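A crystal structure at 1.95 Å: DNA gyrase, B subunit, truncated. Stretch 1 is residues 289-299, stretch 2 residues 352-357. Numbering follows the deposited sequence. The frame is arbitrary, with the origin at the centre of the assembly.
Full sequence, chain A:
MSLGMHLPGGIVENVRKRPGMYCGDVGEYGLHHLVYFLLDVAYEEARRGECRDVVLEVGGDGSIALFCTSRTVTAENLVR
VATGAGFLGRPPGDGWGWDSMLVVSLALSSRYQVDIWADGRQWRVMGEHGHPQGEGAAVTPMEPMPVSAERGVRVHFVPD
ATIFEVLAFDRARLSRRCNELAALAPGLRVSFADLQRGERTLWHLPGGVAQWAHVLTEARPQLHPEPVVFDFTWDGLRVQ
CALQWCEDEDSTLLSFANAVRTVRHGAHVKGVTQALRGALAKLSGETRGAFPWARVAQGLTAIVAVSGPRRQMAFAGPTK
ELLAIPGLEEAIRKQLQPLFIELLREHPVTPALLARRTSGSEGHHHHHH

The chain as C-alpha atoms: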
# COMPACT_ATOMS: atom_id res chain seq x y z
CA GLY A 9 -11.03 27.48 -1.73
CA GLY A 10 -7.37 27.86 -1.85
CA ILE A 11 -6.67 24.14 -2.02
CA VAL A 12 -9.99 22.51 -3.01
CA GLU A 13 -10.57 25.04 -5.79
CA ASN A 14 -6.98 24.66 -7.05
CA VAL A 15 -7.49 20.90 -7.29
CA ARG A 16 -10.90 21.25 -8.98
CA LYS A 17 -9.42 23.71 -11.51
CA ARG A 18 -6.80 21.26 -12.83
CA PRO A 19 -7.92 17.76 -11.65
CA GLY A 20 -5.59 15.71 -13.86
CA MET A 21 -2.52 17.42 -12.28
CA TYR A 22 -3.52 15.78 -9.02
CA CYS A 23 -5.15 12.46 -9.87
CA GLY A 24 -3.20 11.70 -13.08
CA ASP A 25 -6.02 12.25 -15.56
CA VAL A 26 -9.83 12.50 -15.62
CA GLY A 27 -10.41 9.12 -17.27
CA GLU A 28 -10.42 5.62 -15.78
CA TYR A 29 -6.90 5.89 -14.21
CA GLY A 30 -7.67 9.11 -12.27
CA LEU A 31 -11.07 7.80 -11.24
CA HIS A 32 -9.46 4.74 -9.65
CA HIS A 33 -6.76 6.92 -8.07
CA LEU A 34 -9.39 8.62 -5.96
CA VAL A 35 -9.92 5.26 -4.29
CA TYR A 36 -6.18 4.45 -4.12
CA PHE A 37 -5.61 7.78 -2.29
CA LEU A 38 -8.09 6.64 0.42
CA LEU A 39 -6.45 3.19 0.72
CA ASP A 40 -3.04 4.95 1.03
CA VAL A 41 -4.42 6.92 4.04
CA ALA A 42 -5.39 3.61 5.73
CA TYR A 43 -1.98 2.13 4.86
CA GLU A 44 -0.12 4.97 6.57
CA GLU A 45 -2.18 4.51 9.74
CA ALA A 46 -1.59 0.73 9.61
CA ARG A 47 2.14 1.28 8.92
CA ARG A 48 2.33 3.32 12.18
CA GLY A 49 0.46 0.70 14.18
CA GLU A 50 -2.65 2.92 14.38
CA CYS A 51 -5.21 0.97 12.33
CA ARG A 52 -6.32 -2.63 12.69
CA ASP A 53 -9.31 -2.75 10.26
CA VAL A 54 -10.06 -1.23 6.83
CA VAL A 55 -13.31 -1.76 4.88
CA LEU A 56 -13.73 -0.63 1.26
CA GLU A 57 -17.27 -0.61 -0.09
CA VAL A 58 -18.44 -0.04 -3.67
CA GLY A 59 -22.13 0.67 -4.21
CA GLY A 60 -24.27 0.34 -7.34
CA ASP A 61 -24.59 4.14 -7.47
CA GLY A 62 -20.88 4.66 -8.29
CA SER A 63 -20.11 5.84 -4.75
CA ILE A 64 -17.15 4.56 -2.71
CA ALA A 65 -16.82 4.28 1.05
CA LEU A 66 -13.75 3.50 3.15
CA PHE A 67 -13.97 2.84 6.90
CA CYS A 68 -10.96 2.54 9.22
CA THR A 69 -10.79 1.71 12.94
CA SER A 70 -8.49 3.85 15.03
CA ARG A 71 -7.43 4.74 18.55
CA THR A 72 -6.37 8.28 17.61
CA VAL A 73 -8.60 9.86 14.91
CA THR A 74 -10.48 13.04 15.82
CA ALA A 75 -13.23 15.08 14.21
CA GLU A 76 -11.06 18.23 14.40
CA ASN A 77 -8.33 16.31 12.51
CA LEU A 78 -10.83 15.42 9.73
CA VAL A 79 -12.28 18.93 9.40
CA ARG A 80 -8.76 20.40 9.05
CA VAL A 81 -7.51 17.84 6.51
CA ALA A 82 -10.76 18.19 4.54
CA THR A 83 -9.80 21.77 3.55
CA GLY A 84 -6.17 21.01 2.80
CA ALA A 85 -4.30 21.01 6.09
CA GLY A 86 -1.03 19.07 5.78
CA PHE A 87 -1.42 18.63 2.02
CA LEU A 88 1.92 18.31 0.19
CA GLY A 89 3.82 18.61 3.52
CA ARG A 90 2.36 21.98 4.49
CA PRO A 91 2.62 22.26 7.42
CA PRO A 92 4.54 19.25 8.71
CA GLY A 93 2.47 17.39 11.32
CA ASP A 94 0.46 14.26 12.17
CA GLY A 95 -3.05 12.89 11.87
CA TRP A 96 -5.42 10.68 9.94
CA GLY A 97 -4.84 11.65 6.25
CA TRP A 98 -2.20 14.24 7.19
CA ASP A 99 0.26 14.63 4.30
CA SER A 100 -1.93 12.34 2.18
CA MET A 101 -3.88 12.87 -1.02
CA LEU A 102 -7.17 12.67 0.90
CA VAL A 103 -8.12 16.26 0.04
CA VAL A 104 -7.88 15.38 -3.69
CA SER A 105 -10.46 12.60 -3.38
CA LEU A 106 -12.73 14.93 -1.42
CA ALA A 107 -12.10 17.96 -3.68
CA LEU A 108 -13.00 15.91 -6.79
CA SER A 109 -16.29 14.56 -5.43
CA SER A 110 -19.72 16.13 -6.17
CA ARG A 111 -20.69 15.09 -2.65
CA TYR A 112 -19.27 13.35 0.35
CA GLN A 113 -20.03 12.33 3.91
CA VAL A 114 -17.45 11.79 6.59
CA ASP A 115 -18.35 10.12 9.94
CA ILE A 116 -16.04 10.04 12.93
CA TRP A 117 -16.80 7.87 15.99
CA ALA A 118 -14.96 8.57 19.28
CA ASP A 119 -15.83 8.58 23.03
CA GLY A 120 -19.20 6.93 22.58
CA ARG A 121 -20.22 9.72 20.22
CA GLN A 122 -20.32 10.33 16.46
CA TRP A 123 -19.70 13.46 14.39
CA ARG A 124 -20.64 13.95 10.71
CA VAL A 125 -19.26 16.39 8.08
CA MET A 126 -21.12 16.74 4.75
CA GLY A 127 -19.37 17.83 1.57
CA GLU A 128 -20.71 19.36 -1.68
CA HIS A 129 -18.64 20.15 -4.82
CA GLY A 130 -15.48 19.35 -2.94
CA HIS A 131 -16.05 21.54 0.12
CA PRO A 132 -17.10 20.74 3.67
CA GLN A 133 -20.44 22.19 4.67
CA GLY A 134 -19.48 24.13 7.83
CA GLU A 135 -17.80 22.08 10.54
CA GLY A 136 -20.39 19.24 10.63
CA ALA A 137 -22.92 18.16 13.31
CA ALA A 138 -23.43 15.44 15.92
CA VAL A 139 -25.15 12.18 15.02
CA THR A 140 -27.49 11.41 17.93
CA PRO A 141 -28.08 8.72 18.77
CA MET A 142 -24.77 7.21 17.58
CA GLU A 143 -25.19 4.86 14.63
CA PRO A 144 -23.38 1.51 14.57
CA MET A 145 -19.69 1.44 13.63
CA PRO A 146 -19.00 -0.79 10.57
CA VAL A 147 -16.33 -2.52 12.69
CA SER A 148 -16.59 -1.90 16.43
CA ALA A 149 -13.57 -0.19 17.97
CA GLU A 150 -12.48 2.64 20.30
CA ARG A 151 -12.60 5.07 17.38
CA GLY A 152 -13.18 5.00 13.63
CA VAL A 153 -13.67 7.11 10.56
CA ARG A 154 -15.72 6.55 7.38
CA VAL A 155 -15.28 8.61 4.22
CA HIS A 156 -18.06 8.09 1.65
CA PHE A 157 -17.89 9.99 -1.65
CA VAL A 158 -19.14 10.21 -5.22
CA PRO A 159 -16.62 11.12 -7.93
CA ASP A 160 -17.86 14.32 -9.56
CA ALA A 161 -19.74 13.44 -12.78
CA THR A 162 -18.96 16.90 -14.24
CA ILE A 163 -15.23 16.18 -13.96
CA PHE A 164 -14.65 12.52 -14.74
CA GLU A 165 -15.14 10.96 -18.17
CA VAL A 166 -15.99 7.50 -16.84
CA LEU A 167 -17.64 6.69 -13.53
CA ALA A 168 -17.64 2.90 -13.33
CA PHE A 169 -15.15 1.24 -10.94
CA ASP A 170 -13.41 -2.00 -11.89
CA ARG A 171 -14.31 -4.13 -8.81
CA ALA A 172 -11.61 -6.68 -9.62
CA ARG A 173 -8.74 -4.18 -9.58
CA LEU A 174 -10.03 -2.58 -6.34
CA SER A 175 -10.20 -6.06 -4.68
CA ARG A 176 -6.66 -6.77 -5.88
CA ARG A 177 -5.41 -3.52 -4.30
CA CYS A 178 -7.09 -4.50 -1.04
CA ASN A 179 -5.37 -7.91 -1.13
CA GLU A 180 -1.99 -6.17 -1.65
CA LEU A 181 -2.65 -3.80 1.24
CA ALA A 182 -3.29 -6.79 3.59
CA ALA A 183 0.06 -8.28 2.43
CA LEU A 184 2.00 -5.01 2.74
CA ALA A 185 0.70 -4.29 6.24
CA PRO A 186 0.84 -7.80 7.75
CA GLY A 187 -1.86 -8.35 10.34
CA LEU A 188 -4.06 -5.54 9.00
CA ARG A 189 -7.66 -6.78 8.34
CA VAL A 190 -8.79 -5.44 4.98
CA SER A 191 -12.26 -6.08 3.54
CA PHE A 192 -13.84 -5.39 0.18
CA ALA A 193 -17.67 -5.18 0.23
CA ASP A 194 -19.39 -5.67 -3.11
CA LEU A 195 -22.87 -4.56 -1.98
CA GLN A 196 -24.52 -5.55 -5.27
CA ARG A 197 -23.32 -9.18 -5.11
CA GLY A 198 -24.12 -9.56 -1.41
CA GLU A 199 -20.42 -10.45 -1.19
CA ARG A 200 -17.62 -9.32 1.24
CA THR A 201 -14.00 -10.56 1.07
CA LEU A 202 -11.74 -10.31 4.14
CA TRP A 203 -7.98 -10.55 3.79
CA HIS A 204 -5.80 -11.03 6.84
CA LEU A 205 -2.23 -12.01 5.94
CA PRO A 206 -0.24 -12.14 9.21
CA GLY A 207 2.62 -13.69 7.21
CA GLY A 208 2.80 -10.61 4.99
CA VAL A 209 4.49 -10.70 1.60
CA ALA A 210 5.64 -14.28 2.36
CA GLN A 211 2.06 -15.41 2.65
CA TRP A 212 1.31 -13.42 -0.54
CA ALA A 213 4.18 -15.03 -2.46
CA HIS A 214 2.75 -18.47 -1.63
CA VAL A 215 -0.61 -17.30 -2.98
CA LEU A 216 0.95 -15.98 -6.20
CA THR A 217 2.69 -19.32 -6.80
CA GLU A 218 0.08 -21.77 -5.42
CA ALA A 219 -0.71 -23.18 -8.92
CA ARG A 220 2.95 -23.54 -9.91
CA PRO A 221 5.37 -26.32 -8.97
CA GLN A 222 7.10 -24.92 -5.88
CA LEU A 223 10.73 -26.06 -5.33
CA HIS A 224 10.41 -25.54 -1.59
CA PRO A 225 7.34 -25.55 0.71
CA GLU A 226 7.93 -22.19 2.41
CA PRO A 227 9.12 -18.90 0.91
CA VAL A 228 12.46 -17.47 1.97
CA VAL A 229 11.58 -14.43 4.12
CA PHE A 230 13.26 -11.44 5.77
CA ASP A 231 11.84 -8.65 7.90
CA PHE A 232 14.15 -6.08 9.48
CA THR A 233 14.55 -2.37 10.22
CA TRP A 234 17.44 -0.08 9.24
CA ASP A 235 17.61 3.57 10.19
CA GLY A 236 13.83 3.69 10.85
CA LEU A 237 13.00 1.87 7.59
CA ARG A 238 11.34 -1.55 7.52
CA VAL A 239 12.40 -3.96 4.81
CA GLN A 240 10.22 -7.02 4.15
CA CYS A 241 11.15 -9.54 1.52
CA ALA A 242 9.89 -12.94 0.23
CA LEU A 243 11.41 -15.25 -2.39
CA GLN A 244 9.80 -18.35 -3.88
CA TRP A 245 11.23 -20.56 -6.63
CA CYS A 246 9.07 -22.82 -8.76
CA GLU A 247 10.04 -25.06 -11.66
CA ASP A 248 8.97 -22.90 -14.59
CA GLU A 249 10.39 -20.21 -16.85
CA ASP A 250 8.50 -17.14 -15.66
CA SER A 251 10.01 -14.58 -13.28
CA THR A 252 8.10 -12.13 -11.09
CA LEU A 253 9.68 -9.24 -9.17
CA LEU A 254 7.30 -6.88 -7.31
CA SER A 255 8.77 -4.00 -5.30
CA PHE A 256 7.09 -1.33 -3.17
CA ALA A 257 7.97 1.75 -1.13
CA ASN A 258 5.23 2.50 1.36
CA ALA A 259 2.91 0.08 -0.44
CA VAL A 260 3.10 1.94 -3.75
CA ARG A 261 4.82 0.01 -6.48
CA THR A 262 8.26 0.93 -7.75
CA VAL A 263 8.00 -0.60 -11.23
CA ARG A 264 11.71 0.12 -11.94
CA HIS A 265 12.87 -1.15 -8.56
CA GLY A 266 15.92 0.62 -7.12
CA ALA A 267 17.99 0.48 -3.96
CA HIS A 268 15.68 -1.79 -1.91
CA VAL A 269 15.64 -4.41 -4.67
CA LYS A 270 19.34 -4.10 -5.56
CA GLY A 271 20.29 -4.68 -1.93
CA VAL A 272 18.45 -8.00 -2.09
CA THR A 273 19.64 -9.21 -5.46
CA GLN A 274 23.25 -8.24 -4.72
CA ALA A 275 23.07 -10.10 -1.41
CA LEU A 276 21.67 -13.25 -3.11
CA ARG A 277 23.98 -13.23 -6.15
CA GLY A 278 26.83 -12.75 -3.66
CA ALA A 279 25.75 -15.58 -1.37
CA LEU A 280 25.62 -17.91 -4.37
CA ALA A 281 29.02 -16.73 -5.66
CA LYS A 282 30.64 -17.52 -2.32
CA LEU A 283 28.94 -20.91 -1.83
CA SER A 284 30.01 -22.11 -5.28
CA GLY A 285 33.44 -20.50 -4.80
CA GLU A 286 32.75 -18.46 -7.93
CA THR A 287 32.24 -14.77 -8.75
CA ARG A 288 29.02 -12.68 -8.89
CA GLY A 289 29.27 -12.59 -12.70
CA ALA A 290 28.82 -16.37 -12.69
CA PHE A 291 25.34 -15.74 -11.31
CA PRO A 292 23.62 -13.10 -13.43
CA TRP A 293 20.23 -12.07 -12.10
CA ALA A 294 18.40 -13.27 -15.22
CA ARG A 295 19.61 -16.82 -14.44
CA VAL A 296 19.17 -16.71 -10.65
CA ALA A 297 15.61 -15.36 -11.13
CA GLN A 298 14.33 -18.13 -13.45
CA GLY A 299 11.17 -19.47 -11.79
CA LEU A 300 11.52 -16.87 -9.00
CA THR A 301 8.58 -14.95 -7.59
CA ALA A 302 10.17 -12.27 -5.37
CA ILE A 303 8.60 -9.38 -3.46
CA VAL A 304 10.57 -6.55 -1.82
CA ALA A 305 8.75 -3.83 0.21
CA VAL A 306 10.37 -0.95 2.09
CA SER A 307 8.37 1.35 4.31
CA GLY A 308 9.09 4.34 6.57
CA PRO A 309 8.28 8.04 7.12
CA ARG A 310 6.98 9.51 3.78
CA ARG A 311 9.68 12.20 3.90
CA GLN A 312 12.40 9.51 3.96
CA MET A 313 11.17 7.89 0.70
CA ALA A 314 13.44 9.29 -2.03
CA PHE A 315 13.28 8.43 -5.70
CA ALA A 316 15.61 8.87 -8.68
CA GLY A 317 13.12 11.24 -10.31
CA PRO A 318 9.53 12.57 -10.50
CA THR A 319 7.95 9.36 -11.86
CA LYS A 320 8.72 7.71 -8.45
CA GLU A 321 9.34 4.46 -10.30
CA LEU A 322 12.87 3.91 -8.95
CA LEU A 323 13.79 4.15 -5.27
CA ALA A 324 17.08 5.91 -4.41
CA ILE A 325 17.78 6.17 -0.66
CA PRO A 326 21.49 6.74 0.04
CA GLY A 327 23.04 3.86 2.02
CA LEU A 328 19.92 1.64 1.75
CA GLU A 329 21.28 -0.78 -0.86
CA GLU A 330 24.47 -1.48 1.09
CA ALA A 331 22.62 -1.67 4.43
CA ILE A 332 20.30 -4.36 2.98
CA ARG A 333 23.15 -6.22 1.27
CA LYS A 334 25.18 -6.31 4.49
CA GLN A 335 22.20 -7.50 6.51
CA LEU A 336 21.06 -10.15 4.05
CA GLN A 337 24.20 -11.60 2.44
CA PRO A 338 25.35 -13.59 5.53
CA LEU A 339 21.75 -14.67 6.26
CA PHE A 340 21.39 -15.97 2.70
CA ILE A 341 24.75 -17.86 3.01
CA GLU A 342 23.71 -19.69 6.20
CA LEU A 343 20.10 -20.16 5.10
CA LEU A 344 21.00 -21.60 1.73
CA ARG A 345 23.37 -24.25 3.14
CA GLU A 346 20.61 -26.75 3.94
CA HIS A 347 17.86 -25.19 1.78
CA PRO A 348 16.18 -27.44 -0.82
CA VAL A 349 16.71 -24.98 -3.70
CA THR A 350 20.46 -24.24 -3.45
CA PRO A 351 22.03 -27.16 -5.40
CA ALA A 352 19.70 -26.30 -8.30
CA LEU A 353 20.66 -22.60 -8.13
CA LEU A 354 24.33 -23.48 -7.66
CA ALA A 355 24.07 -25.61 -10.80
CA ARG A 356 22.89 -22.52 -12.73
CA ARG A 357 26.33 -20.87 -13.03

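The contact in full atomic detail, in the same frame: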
# COMPACT_ATOMS: atom_id res chain seq x y z
N GLY A 289 29.54 -12.53 -11.26
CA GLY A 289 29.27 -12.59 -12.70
C GLY A 289 28.85 -13.97 -13.19
O GLY A 289 28.21 -14.10 -14.23
N ALA A 290 29.22 -14.99 -12.42
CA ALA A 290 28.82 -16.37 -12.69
C ALA A 290 27.32 -16.57 -12.45
O ALA A 290 26.70 -17.48 -13.01
CB ALA A 290 29.62 -17.34 -11.83
N PHE A 291 26.75 -15.69 -11.62
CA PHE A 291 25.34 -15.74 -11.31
C PHE A 291 24.60 -14.47 -11.71
O PHE A 291 24.23 -13.68 -10.85
CB PHE A 291 25.15 -16.03 -9.82
CG PHE A 291 25.64 -17.39 -9.42
CD1 PHE A 291 24.83 -18.51 -9.60
CD2 PHE A 291 26.91 -17.56 -8.88
CE1 PHE A 291 25.29 -19.78 -9.25
CE2 PHE A 291 27.37 -18.83 -8.53
CZ PHE A 291 26.56 -19.94 -8.72
N PRO A 292 24.36 -14.29 -13.02
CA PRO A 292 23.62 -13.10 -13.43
C PRO A 292 22.20 -13.21 -12.92
O PRO A 292 21.71 -14.32 -12.71
CB PRO A 292 23.65 -13.18 -14.97
CG PRO A 292 23.82 -14.60 -15.27
CD PRO A 292 24.69 -15.14 -14.17
N TRP A 293 21.55 -12.07 -12.71
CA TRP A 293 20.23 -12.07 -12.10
C TRP A 293 19.20 -12.78 -12.96
O TRP A 293 18.34 -13.50 -12.44
CB TRP A 293 19.75 -10.65 -11.73
CG TRP A 293 18.43 -10.71 -11.07
CD1 TRP A 293 17.22 -10.36 -11.60
CD2 TRP A 293 18.16 -11.26 -9.78
NE1 TRP A 293 16.21 -10.62 -10.70
CE2 TRP A 293 16.76 -11.17 -9.57
CE3 TRP A 293 18.96 -11.80 -8.76
CZ2 TRP A 293 16.15 -11.60 -8.39
CZ3 TRP A 293 18.35 -12.23 -7.59
CH2 TRP A 293 16.95 -12.13 -7.42
N ALA A 294 19.30 -12.61 -14.28
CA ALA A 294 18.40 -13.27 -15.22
C ALA A 294 18.38 -14.80 -15.05
O ALA A 294 17.34 -15.43 -15.26
CB ALA A 294 18.77 -12.91 -16.65
N ARG A 295 19.52 -15.38 -14.68
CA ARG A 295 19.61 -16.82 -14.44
C ARG A 295 19.07 -17.17 -13.06
O ARG A 295 18.19 -18.02 -12.92
CB ARG A 295 21.06 -17.32 -14.59
CG ARG A 295 21.46 -17.65 -16.03
N VAL A 296 19.60 -16.50 -12.04
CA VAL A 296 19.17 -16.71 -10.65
C VAL A 296 17.65 -16.60 -10.52
O VAL A 296 17.04 -17.37 -9.78
CB VAL A 296 19.87 -15.73 -9.69
CG1 VAL A 296 19.35 -15.90 -8.26
CG2 VAL A 296 21.36 -15.94 -9.72
N ALA A 297 17.04 -15.67 -11.26
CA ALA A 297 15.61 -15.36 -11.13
C ALA A 297 14.65 -16.25 -11.94
O ALA A 297 13.43 -16.04 -11.90
CB ALA A 297 15.35 -13.89 -11.47
N GLN A 298 15.19 -17.21 -12.69
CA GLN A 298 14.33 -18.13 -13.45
C GLN A 298 13.44 -18.90 -12.49
O GLN A 298 13.93 -19.50 -11.55
CB GLN A 298 15.17 -19.08 -14.31
CG GLN A 298 15.55 -18.48 -15.64
CD GLN A 298 16.82 -19.07 -16.22
OE1 GLN A 298 17.27 -20.15 -15.81
NE2 GLN A 298 17.42 -18.37 -17.18
N GLY A 299 12.13 -18.83 -12.70
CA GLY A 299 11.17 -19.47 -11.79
C GLY A 299 10.98 -18.78 -10.44
O GLY A 299 10.24 -19.27 -9.60
N ALA A 352 20.25 -26.70 -7.00
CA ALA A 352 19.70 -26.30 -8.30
C ALA A 352 20.17 -24.92 -8.75
O ALA A 352 20.50 -24.71 -9.92
CB ALA A 352 18.18 -26.37 -8.28
N LEU A 353 20.19 -23.97 -7.82
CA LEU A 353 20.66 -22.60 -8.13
C LEU A 353 22.17 -22.60 -8.37
O LEU A 353 22.67 -21.89 -9.24
CB LEU A 353 20.35 -21.63 -6.99
CG LEU A 353 18.88 -21.39 -6.62
CD1 LEU A 353 18.80 -20.31 -5.56
CD2 LEU A 353 18.09 -21.03 -7.86
N LEU A 354 22.88 -23.39 -7.58
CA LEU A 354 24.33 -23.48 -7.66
C LEU A 354 24.71 -24.07 -9.01
O LEU A 354 25.71 -23.70 -9.61
CB LEU A 354 24.83 -24.36 -6.52
CG LEU A 354 25.91 -23.84 -5.58
CD1 LEU A 354 25.55 -24.10 -4.12
CD2 LEU A 354 27.21 -24.52 -5.95
N ALA A 355 23.86 -24.97 -9.50
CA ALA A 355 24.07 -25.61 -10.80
C ALA A 355 23.65 -24.73 -11.98
O ALA A 355 23.59 -25.20 -13.12
CB ALA A 355 23.32 -26.95 -10.85
N ARG A 356 23.35 -23.46 -11.70
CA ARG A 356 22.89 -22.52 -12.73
C ARG A 356 24.01 -21.64 -13.28
O ARG A 356 23.81 -20.91 -14.27
CB ARG A 356 21.76 -21.63 -12.20
CG ARG A 356 20.39 -22.27 -12.25
CD ARG A 356 19.30 -21.38 -11.65
NE ARG A 356 18.02 -22.09 -11.65
CZ ARG A 356 16.82 -21.54 -11.46
NH1 ARG A 356 16.70 -20.24 -11.25
NH2 ARG A 356 15.74 -22.31 -11.49
N ARG A 357 25.19 -21.70 -12.65
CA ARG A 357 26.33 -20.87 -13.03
C ARG A 357 26.71 -21.00 -14.51
O ARG A 357 26.88 -19.99 -15.20
CB ARG A 357 27.55 -21.17 -12.15
CG ARG A 357 28.31 -22.44 -12.53
CD ARG A 357 28.30 -23.46 -11.41
NE ARG A 357 29.52 -23.39 -10.61
CZ ARG A 357 29.67 -23.97 -9.43
NH1 ARG A 357 28.67 -24.65 -8.89
NH2 ARG A 357 30.83 -23.86 -8.77

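What holds the two stretches together most firmly? The guanidinium of Arg356 meets backbone carbonyls near the end of the 293-296 helix. Its strongest bond runs from Arg356 NH1 to Gln298 O, at 2.9 Å and with a fairly straight angle of 155°. Two weak bonds support it, from Arg356 NH2 to Gln298 O at 3.3 Å and from Arg356 NH1 to Arg295 O at 3.2 Å. Val296 O also lies 3.2 Å from Arg356 NH1, so a cationic group sits among several partially negative oxygens.

How does Arg356 reach them? Its CA-to-CB bond points toward stretch 1, and chi2 and chi3 are both t, which extends the side chain past Arg295 and Val296 as far as Gln298. Gln298 also touches the guanidinium through its side chain, with Gln298 CB 3.6 Å from Arg356 NH1.

Where does the aromatic ring of Phe291 go? It reaches over to the end of the 352-354 helix and the type I turn from Leu354 to Arg357. Leu353 O lies 3.4 Å from Phe291 CE1 and Leu354 O 4.0 Å from Phe291 CZ, both at the ring edge, where the C-H groups carry slight positive charge. Arg357 CB approaches obliquely, 4.2 Å from the centroid of the Phe291 ring, in an off-centre CH-pi contact. The Arg357 side chain then leads away, and its NH1 bonds back to Leu354 O at 3.2 Å.

What happens where the backbones come closest? Ala290 and Arg357 have CA atoms 5.2 Å apart. Ala290 O receives a CA-H...O contact from Arg357 CA at 3.4 Å, yet it also lies 3.3 Å from Arg357 O, a pair of acceptors that cannot bond. Farther along, contact is looser: the Leu353 methyl CD2 lies 4.3 Å from the backbone oxygen Val296 O.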